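Local structure of OsmC-like protein (Jannaschia sp., 3CJE) at residues T90-E95 with I118-H123; M27-D32 with C73-I78; L85-T90 with S124-E129. The protein probably reduces organic hydroperoxides as a member of the OsmC family of peroxide-resistance proteins, working as a dimer of two like subunits. All coordinates share one frame; numbering follows the deposited sequence.

Contact 1 (T90-E95 with I118-H123); sequences TDLDVE and IDIILH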
loop_
_atom_site.group_PDB
_atom_site.type_symbol
_atom_site.label_atom_id
_atom_site.label_comp_id
_atom_site.label_asym_id
_atom_site.label_seq_id
_atom_site.Cartn_x
_atom_site.Cartn_y
_atom_site.Cartn_z
ATOM N N THR A 90 8.233 11.696 21.477
ATOM C CA THR A 90 7.187 12.697 21.731
ATOM C C THR A 90 6.772 13.305 20.394
ATOM O O THR A 90 7.622 13.593 19.567
ATOM C CB THR A 90 7.691 13.802 22.691
ATOM O OG1 THR A 90 8.209 13.205 23.896
ATOM C CG2 THR A 90 6.573 14.785 23.046
ATOM N N ASP A 91 5.469 13.465 20.167
ATOM C CA ASP A 91 4.989 14.181 18.986
ATOM C C ASP A 91 5.644 13.641 17.699
ATOM O O ASP A 91 6.171 14.393 16.852
ATOM C CB ASP A 91 5.284 15.670 19.146
ATOM C CG ASP A 91 4.446 16.312 20.254
ATOM O OD1 ASP A 91 3.357 15.790 20.566
ATOM O OD2 ASP A 91 4.897 17.332 20.807
ATOM N N LEU A 92 5.632 12.329 17.586
ATOM C CA LEU A 92 6.203 11.667 16.432
ATOM C C LEU A 92 5.665 12.258 15.125
ATOM O O LEU A 92 4.439 12.437 14.967
ATOM C CB LEU A 92 5.872 10.181 16.490
ATOM C CG LEU A 92 6.324 9.335 15.309
ATOM C CD1 LEU A 92 7.889 9.264 15.115
ATOM C CD2 LEU A 92 5.673 7.910 15.450
ATOM N N ASP A 93 6.579 12.543 14.207
ATOM C CA ASP A 93 6.231 12.978 12.857
ATOM C C ASP A 93 7.080 12.186 11.874
ATOM O O ASP A 93 8.298 12.053 12.053
ATOM C CB ASP A 93 6.504 14.450 12.655
ATOM C CG ASP A 93 5.926 14.968 11.358
ATOM O OD1 ASP A 93 6.414 14.586 10.269
ATOM O OD2 ASP A 93 4.953 15.756 11.450
ATOM N N VAL A 94 6.416 11.636 10.857
ATOM C CA VAL A 94 7.064 10.885 9.800
ATOM C C VAL A 94 6.653 11.443 8.468
ATOM O O VAL A 94 5.450 11.584 8.215
ATOM C CB VAL A 94 6.750 9.377 9.870
ATOM C CG1 VAL A 94 7.324 8.603 8.633
ATOM C CG2 VAL A 94 7.275 8.810 11.209
ATOM N N GLU A 95 7.639 11.758 7.633
ATOM C CA GLU A 95 7.400 12.346 6.303
ATOM C C GLU A 95 7.851 11.315 5.278
ATOM O O GLU A 95 8.965 10.810 5.350
ATOM C CB GLU A 95 8.211 13.635 6.132
ATOM C CG GLU A 95 7.928 14.730 7.194
ATOM C CD GLU A 95 8.848 16.017 7.148
ATOM O OE1 GLU A 95 10.075 15.971 7.469
ATOM O OE2 GLU A 95 8.295 17.103 6.834
ATOM N N ILE A 118 11.835 8.111 3.608
ATOM C CA ILE A 118 11.099 8.218 4.888
ATOM C C ILE A 118 11.993 8.979 5.886
ATOM O O ILE A 118 13.077 8.525 6.199
ATOM C CB ILE A 118 10.697 6.845 5.469
ATOM C CG1 ILE A 118 9.775 6.148 4.465
ATOM C CG2 ILE A 118 10.019 7.019 6.825
ATOM C CD1 ILE A 118 9.274 4.780 4.891
ATOM N N ASP A 119 11.535 10.160 6.293
ATOM C CA ASP A 119 12.250 11.020 7.269
ATOM C C ASP A 119 11.478 10.991 8.580
ATOM O O ASP A 119 10.271 11.233 8.616
ATOM C CB ASP A 119 12.320 12.442 6.780
ATOM C CG ASP A 119 13.287 12.618 5.607
ATOM O OD1 ASP A 119 14.102 11.734 5.323
ATOM O OD2 ASP A 119 13.259 13.722 5.012
ATOM N N ILE A 120 12.191 10.740 9.665
ATOM C CA ILE A 120 11.571 10.457 10.934
ATOM C C ILE A 120 12.017 11.501 11.961
ATOM O O ILE A 120 13.221 11.771 12.101
ATOM C CB ILE A 120 11.974 9.058 11.370
ATOM C CG1 ILE A 120 11.401 7.987 10.416
ATOM C CG2 ILE A 120 11.502 8.819 12.824
ATOM C CD1 ILE A 120 12.082 6.656 10.441
ATOM N N ILE A 121 11.043 12.078 12.667
ATOM C CA ILE A 121 11.277 13.060 13.735
ATOM C C ILE A 121 10.715 12.523 15.043
ATOM O O ILE A 121 9.480 12.377 15.214
ATOM C CB ILE A 121 10.636 14.432 13.422
ATOM C CG1 ILE A 121 11.112 14.910 12.052
ATOM C CG2 ILE A 121 10.974 15.411 14.559
ATOM C CD1 ILE A 121 10.390 16.197 11.565
ATOM N N LEU A 122 11.631 12.204 15.957
ATOM C CA LEU A 122 11.256 11.565 17.225
ATOM C C LEU A 122 11.096 12.483 18.428
ATOM O O LEU A 122 10.468 12.065 19.439
ATOM C CB LEU A 122 12.265 10.459 17.594
ATOM C CG LEU A 122 12.510 9.318 16.622
ATOM C CD1 LEU A 122 13.555 8.302 17.136
ATOM C CD2 LEU A 122 11.138 8.561 16.296
ATOM N N HIS A 123 11.724 13.664 18.393
ATOM C CA HIS A 123 11.763 14.566 19.555
ATOM C C HIS A 123 12.177 13.794 20.807
ATOM O O HIS A 123 11.547 13.900 21.853
ATOM C CB HIS A 123 10.432 15.278 19.796
ATOM C CG HIS A 123 9.923 16.022 18.610
ATOM N ND1 HIS A 123 8.822 15.604 17.892
ATOM C CD2 HIS A 123 10.370 17.149 18.003
ATOM C CE1 HIS A 123 8.598 16.456 16.905
ATOM N NE2 HIS A 123 9.520 17.394 16.944
HETATM O O HOH W 1 11.678 15.883 5.451
#
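His123 closes the open end of the pairing between 90-95 and 118-123: its ND1 donates to Thr90 O at 2.9 Å, a bent bond (143° at the hydrogen) whose acceptor lies at the ring edge, close to the ring plane. Chi1 (-55°) sets His123 CG anti to the carbonyl carbon, beside the backbone N, and chi2 (109°) turns ND1 to Thr90. Asp91 O stands 3.1 Å from the same ND1, and Ile121 CG2 lies over one ring face, offset toward the rim. Thr90 N in turn donates to Leu122 O. The backbones then pair antiparallel: Asp93 with Ile121 and Glu95 with Asp119 are hydrogen-bonded pairs, Val94 with Ile120 between them non-hydrogen-bonded. These pairs lie at the open end of hairpin 93-105/108-121, away from its turn, in the five-stranded antiparallel sheet. On the face turned to helix 62-81, Leu92 and Leu122 lie side by side and meet CD1 to CD2 at 3.5 Å; Val94 CG1 touches Ile118 CG2 at 3.6 Å. On the other face a water donates to both Glu95 OE1 (2.6 Å) and Asp119 OD2 (2.7 Å), bridging two acids that would otherwise probably repel. Asp119 OD1 also forms a salt bridge with Arg157 of the second subunit, while Asp93 OD2 accepts from Asn20 of the adjacent strand. Residues 118-120 pair in parallel with a strand of the second subunit, continuing the sheet.

Contact 2 (M27-D32 with C73-I78); sequences MRNELD and CVMTQI. With PO4 (phosphate ion), chain B.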
loop_
_atom_site.group_PDB
_atom_site.type_symbol
_atom_site.label_atom_id
_atom_site.label_comp_id
_atom_site.label_asym_id
_atom_site.label_seq_id
_atom_site.Cartn_x
_atom_site.Cartn_y
_atom_site.Cartn_z
HETATM N N MSE A 27 -2.686 5.253 19.615
HETATM C CA MSE A 27 -2.125 4.580 18.429
HETATM C C MSE A 27 -2.596 5.189 17.102
HETATM O O MSE A 27 -2.319 4.630 16.037
HETATM C CB MSE A 27 -2.410 3.057 18.448
HETATM C CG MSE A 27 -1.589 2.230 19.476
HETATM SE SE MSE A 27 0.332 2.377 19.338
HETATM C CE MSE A 27 0.679 0.911 18.111
ATOM N N ARG A 28 -3.301 6.316 17.155
ATOM C CA ARG A 28 -3.863 6.913 15.959
ATOM C C ARG A 28 -2.818 7.752 15.257
ATOM O O ARG A 28 -2.136 8.581 15.865
ATOM C CB ARG A 28 -5.069 7.781 16.314
ATOM C CG ARG A 28 -5.679 8.478 15.106
ATOM C CD ARG A 28 -6.988 9.142 15.478
ATOM N NE ARG A 28 -7.441 10.042 14.418
ATOM C CZ ARG A 28 -8.351 9.741 13.492
ATOM N NH1 ARG A 28 -8.940 8.577 13.479
ATOM N NH2 ARG A 28 -8.684 10.648 12.578
ATOM N N ASN A 29 -2.754 7.599 13.933
ATOM C CA ASN A 29 -1.847 8.372 13.121
ATOM C C ASN A 29 -2.649 9.195 12.137
ATOM O O ASN A 29 -3.453 8.634 11.393
ATOM C CB ASN A 29 -0.900 7.440 12.383
ATOM C CG ASN A 29 -0.028 6.663 13.316
ATOM O OD1 ASN A 29 0.516 7.222 14.269
ATOM N ND2 ASN A 29 0.058 5.362 13.078
ATOM N N GLU A 30 -2.433 10.506 12.121
ATOM C CA GLU A 30 -3.153 11.373 11.204
ATOM C C GLU A 30 -2.250 11.703 10.023
ATOM O O GLU A 30 -1.200 12.320 10.204
ATOM C CB GLU A 30 -3.621 12.616 11.949
ATOM C CG GLU A 30 -4.736 12.272 12.931
ATOM C CD GLU A 30 -5.280 13.463 13.731
ATOM O OE1 GLU A 30 -4.656 14.544 13.725
ATOM O OE2 GLU A 30 -6.344 13.296 14.387
ATOM N N LEU A 31 -2.679 11.253 8.836
ATOM C CA LEU A 31 -1.871 11.158 7.657
ATOM C C LEU A 31 -2.336 12.185 6.630
ATOM O O LEU A 31 -3.369 12.000 6.026
ATOM C CB LEU A 31 -1.981 9.742 7.092
ATOM C CG LEU A 31 -1.604 8.652 8.105
ATOM C CD1 LEU A 31 -2.101 7.281 7.757
ATOM C CD2 LEU A 31 -0.074 8.718 8.371
ATOM N N ASP A 32 -1.544 13.234 6.447
ATOM C CA ASP A 32 -1.802 14.286 5.483
ATOM C C ASP A 32 -1.110 13.904 4.176
ATOM O O ASP A 32 0.090 14.095 4.010
ATOM C CB ASP A 32 -1.241 15.608 6.007
ATOM C CG ASP A 32 -1.385 16.770 5.029
ATOM O OD1 ASP A 32 -2.114 16.684 3.970
ATOM O OD2 ASP A 32 -0.704 17.798 5.345
ATOM N N CYS A 73 2.135 2.356 8.837
ATOM C CA CYS A 73 2.780 1.080 9.246
ATOM C C CYS A 73 4.096 1.387 9.985
ATOM O O CYS A 73 4.330 0.924 11.106
ATOM C CB CYS A 73 2.991 0.176 8.050
ATOM S SG CYS A 73 3.334 -1.573 8.590
ATOM N N VAL A 74 4.915 2.249 9.396
ATOM C CA VAL A 74 6.190 2.650 9.989
ATOM C C VAL A 74 5.957 3.289 11.348
ATOM O O VAL A 74 6.576 2.943 12.352
ATOM C CB VAL A 74 6.955 3.627 9.058
ATOM C CG1 VAL A 74 8.152 4.294 9.786
ATOM C CG2 VAL A 74 7.448 2.858 7.804
HETATM N N MSE A 75 5.020 4.240 11.393
HETATM C CA MSE A 75 4.696 4.943 12.640
HETATM C C MSE A 75 4.204 4.001 13.723
HETATM O O MSE A 75 4.602 4.120 14.889
HETATM C CB MSE A 75 3.660 6.043 12.349
HETATM C CG MSE A 75 4.206 7.142 11.543
HETATM SE SE MSE A 75 2.833 8.456 11.150
HETATM C CE MSE A 75 2.789 9.270 12.912
ATOM N N THR A 76 3.341 3.059 13.347
ATOM C CA THR A 76 2.823 2.096 14.291
ATOM C C THR A 76 3.947 1.283 14.934
ATOM O O THR A 76 3.963 1.092 16.153
ATOM C CB THR A 76 1.742 1.209 13.632
ATOM O OG1 THR A 76 0.632 2.055 13.271
ATOM C CG2 THR A 76 1.256 0.130 14.605
ATOM N N GLN A 77 4.917 0.822 14.137
ATOM C CA GLN A 77 6.014 0.024 14.699
ATOM C C GLN A 77 6.894 0.867 15.628
ATOM O O GLN A 77 7.333 0.398 16.676
ATOM C CB GLN A 77 6.883 -0.583 13.592
ATOM C CG GLN A 77 6.159 -1.286 12.461
ATOM C CD GLN A 77 5.287 -2.343 12.948
ATOM O OE1 GLN A 77 5.680 -3.101 13.852
ATOM N NE2 GLN A 77 4.081 -2.423 12.389
ATOM N N ILE A 78 7.193 2.114 15.229
ATOM C CA ILE A 78 7.934 3.019 16.102
ATOM C C ILE A 78 7.255 3.161 17.459
ATOM O O ILE A 78 7.879 3.029 18.530
ATOM C CB ILE A 78 8.140 4.381 15.445
ATOM C CG1 ILE A 78 9.076 4.254 14.242
ATOM C CG2 ILE A 78 8.706 5.408 16.445
ATOM C CD1 ILE A 78 9.125 5.506 13.359
HETATM P P PO4 B . -6.653 5.977 19.867
HETATM O O1 PO4 B . -6.256 7.109 20.794
HETATM O O2 PO4 B . -7.328 4.883 20.672
HETATM O O3 PO4 B . -5.418 5.307 19.303
HETATM O O4 PO4 B . -7.608 6.555 18.821
HETATM O O HOH W 2 -2.226 3.232 13.476
HETATM O O HOH W 3 0.285 3.662 15.682
#
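Bends at chi2 and chi3 (-90°) carry the selenomethionine Met27 round to Thr76, where Met27 CE meets Thr76 CG2 at 3.6 Å, the two side chains crossing at about a right angle. In Met75, also selenomethionine, the turn at chi3 (75°) sets CE 3.3 Å from Asn29 OD1. Met75 runs alongside Asn29 in the reverse sense, and its SE lies 4.0 Å from Leu31 CD2. The polar half of the contact runs through water. Two waters each donate to Met27 O and to Thr76 OG1; one of them also accepts from Asn29 ND2 at 3.1 Å. This small network links strand to helix. Asn29 OD1 accepts from Arg79 NH1, and Thr76 OG1 is also hydrogen-bonded to Gly72 O. Met27 N donates to phosphate O3 at 2.8 Å, the ion probably coming from the crystallisation liquor. Pro62 of the second subunit packs on Thr76. The strand of segment 27-32 and helix 73-78 run obliquely antiparallel, 148° between their directions, the axes of the short segments 9.1 Å apart at closest approach: the long helix laid across the antiparallel sheet that is characteristic of the OsmC-like alpha+beta fold.

Contact 3 (L85-T90 with S124-E129); sequences LKVTVT and SPDPIE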
loop_
_atom_site.group_PDB
_atom_site.type_symbol
_atom_site.label_atom_id
_atom_site.label_comp_id
_atom_site.label_asym_id
_atom_site.label_seq_id
_atom_site.Cartn_x
_atom_site.Cartn_y
_atom_site.Cartn_z
ATOM N N LEU A 85 12.325 -0.759 23.591
ATOM C CA LEU A 85 13.724 -0.472 23.224
ATOM C C LEU A 85 14.312 0.776 23.946
ATOM O O LEU A 85 15.374 1.310 23.553
ATOM C CB LEU A 85 13.816 -0.356 21.691
ATOM C CG LEU A 85 13.393 -1.652 20.936
ATOM C CD1 LEU A 85 13.533 -1.414 19.422
ATOM C CD2 LEU A 85 14.190 -2.897 21.408
ATOM N N LYS A 86 13.626 1.208 25.004
ATOM C CA LYS A 86 14.098 2.219 25.935
ATOM C C LYS A 86 14.239 3.604 25.323
ATOM O O LYS A 86 15.096 4.400 25.749
ATOM C CB LYS A 86 15.418 1.792 26.570
ATOM C CG LYS A 86 15.443 0.408 27.137
ATOM C CD LYS A 86 14.486 0.252 28.240
ATOM C CE LYS A 86 14.678 -1.138 28.880
ATOM N NZ LYS A 86 16.039 -1.269 29.457
ATOM N N VAL A 87 13.380 3.921 24.359
ATOM C CA VAL A 87 13.378 5.216 23.716
ATOM C C VAL A 87 12.091 5.959 24.046
ATOM O O VAL A 87 10.995 5.419 23.895
ATOM C CB VAL A 87 13.584 5.099 22.197
ATOM C CG1 VAL A 87 13.500 6.480 21.501
ATOM C CG2 VAL A 87 14.913 4.362 21.876
ATOM N N THR A 88 12.243 7.194 24.505
ATOM C CA THR A 88 11.128 8.121 24.670
ATOM C C THR A 88 10.936 8.908 23.392
ATOM O O THR A 88 11.862 9.555 22.877
ATOM C CB THR A 88 11.388 9.066 25.857
ATOM O OG1 THR A 88 11.575 8.292 27.064
ATOM C CG2 THR A 88 10.244 10.099 26.010
ATOM N N VAL A 89 9.721 8.841 22.872
ATOM C CA VAL A 89 9.308 9.530 21.626
ATOM C C VAL A 89 8.173 10.463 21.974
ATOM O O VAL A 89 7.253 10.069 22.691
ATOM C CB VAL A 89 8.831 8.491 20.563
ATOM C CG1 VAL A 89 8.268 9.183 19.300
ATOM C CG2 VAL A 89 9.963 7.524 20.186
ATOM N N THR A 90 8.233 11.696 21.477
ATOM C CA THR A 90 7.187 12.697 21.731
ATOM C C THR A 90 6.772 13.305 20.394
ATOM O O THR A 90 7.622 13.593 19.567
ATOM C CB THR A 90 7.691 13.802 22.691
ATOM O OG1 THR A 90 8.209 13.205 23.896
ATOM C CG2 THR A 90 6.573 14.785 23.046
ATOM N N SER A 124 13.244 13.014 20.697
ATOM C CA SER A 124 13.644 12.100 21.745
ATOM C C SER A 124 14.787 12.661 22.571
ATOM O O SER A 124 15.695 13.261 22.014
ATOM C CB SER A 124 14.138 10.796 21.081
ATOM O OG SER A 124 14.805 9.925 21.989
ATOM N N PRO A 125 14.781 12.434 23.892
ATOM C CA PRO A 125 15.895 12.840 24.737
ATOM C C PRO A 125 17.021 11.801 24.855
ATOM O O PRO A 125 17.909 11.956 25.706
ATOM C CB PRO A 125 15.224 12.996 26.085
ATOM C CG PRO A 125 14.247 11.884 26.093
ATOM C CD PRO A 125 13.693 11.842 24.698
ATOM N N ASP A 126 16.942 10.731 24.064
ATOM C CA ASP A 126 17.834 9.584 24.164
ATOM C C ASP A 126 19.021 9.639 23.198
ATOM O O ASP A 126 19.021 10.455 22.269
ATOM C CB ASP A 126 17.032 8.323 23.916
ATOM C CG ASP A 126 15.844 8.220 24.854
ATOM O OD1 ASP A 126 16.038 8.019 26.052
ATOM O OD2 ASP A 126 14.709 8.378 24.400
ATOM N N PRO A 127 20.022 8.754 23.388
ATOM C CA PRO A 127 21.142 8.717 22.463
ATOM C C PRO A 127 20.702 8.422 21.046
ATOM O O PRO A 127 19.745 7.664 20.811
ATOM C CB PRO A 127 22.031 7.580 23.017
ATOM C CG PRO A 127 21.759 7.547 24.469
ATOM C CD PRO A 127 20.253 7.831 24.530
ATOM N N ILE A 128 21.421 9.012 20.107
ATOM C CA ILE A 128 21.122 8.795 18.680
ATOM C C ILE A 128 21.165 7.290 18.337
ATOM O O ILE A 128 20.322 6.818 17.592
ATOM C CB ILE A 128 22.090 9.609 17.769
ATOM C CG1 ILE A 128 21.721 11.099 17.850
ATOM C CG2 ILE A 128 22.031 9.133 16.302
ATOM C CD1 ILE A 128 22.858 12.015 17.333
ATOM N N GLU A 129 22.131 6.570 18.912
ATOM C CA GLU A 129 22.294 5.104 18.696
ATOM C C GLU A 129 21.030 4.320 19.091
ATOM O O GLU A 129 20.654 3.322 18.454
ATOM C CB GLU A 129 23.469 4.525 19.514
ATOM C CG GLU A 129 24.746 5.332 19.511
ATOM C CD GLU A 129 24.750 6.371 20.602
ATOM O OE1 GLU A 129 25.145 6.037 21.756
ATOM O OE2 GLU A 129 24.359 7.503 20.289
#
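An ST turn at Ser124, just ahead of helix 128-141, meets the loop that leads from helix 62-81 to strand 93-105. Ser124 OG accepts from Asp126 N at 3.1 Å, bending the chain through Pro125 and bringing the Asp126 side chain over to Thr88. There Asp126 OD2 accepts a hydrogen bond from Thr88 N at 2.7 Å, the one clear hydrogen bond between the two segments. The donor meets the oxygen on its syn side but stands 29° out of the carboxylate plane, and the angle at the hydrogen is 153°. In Asp126, chi1 (-55°) sets CG anti to the carbonyl carbon, beside the backbone N; the side chain then crosses that of Thr88 at about a right angle. A second link is weaker: Ser124 OG lies 3.1 Å from Thr88 O as a possible donor, but Asp126 OD2 is also within reach of the same proton, which leaves its acceptor unsettled. The methyl Val87 CG1 packs on two polar atoms, Ser124 OG and Asp126 OD2, each 3.7 Å away; Val87 also packs on Ala130 and Leu134 of helix 128-141. That helix has Pro127 at its N-cap position, and Gln131 in its first turn donates from NE2 to Asp126 O. It is a surface contact between two loops, with one backbone N-H and one carbonyl of Thr88 facing the turn. The Pro125 ring crosses the Thr88 side chain at about a right angle, CD coming within 3.8 Å of Thr88 CB and 3.4 Å of Thr88 O.

In the fold
Contact 2 comes first in the chain, joining strand 28-37 to helix 62-81; contact 3 then opens in the loop after that helix and closes at the start of helix 128-141, with the hairpin of contact 1 lying between its two segments. Contacts 1 and 3 share Thr90, and their centres are about 12 Å apart. Contacts 1 and 2, about 10 Å apart between centres, reach the same sheet and meet where Val94 CG2 packs on Met75 CG at 3.5 Å. Contacts 2 and 3 are more distant, about 17 Å between centres. Strand pairing, helix-on-sheet packing and loop closure thus adjoin on one side of the subunit, and the segments of each contact reach the second subunit.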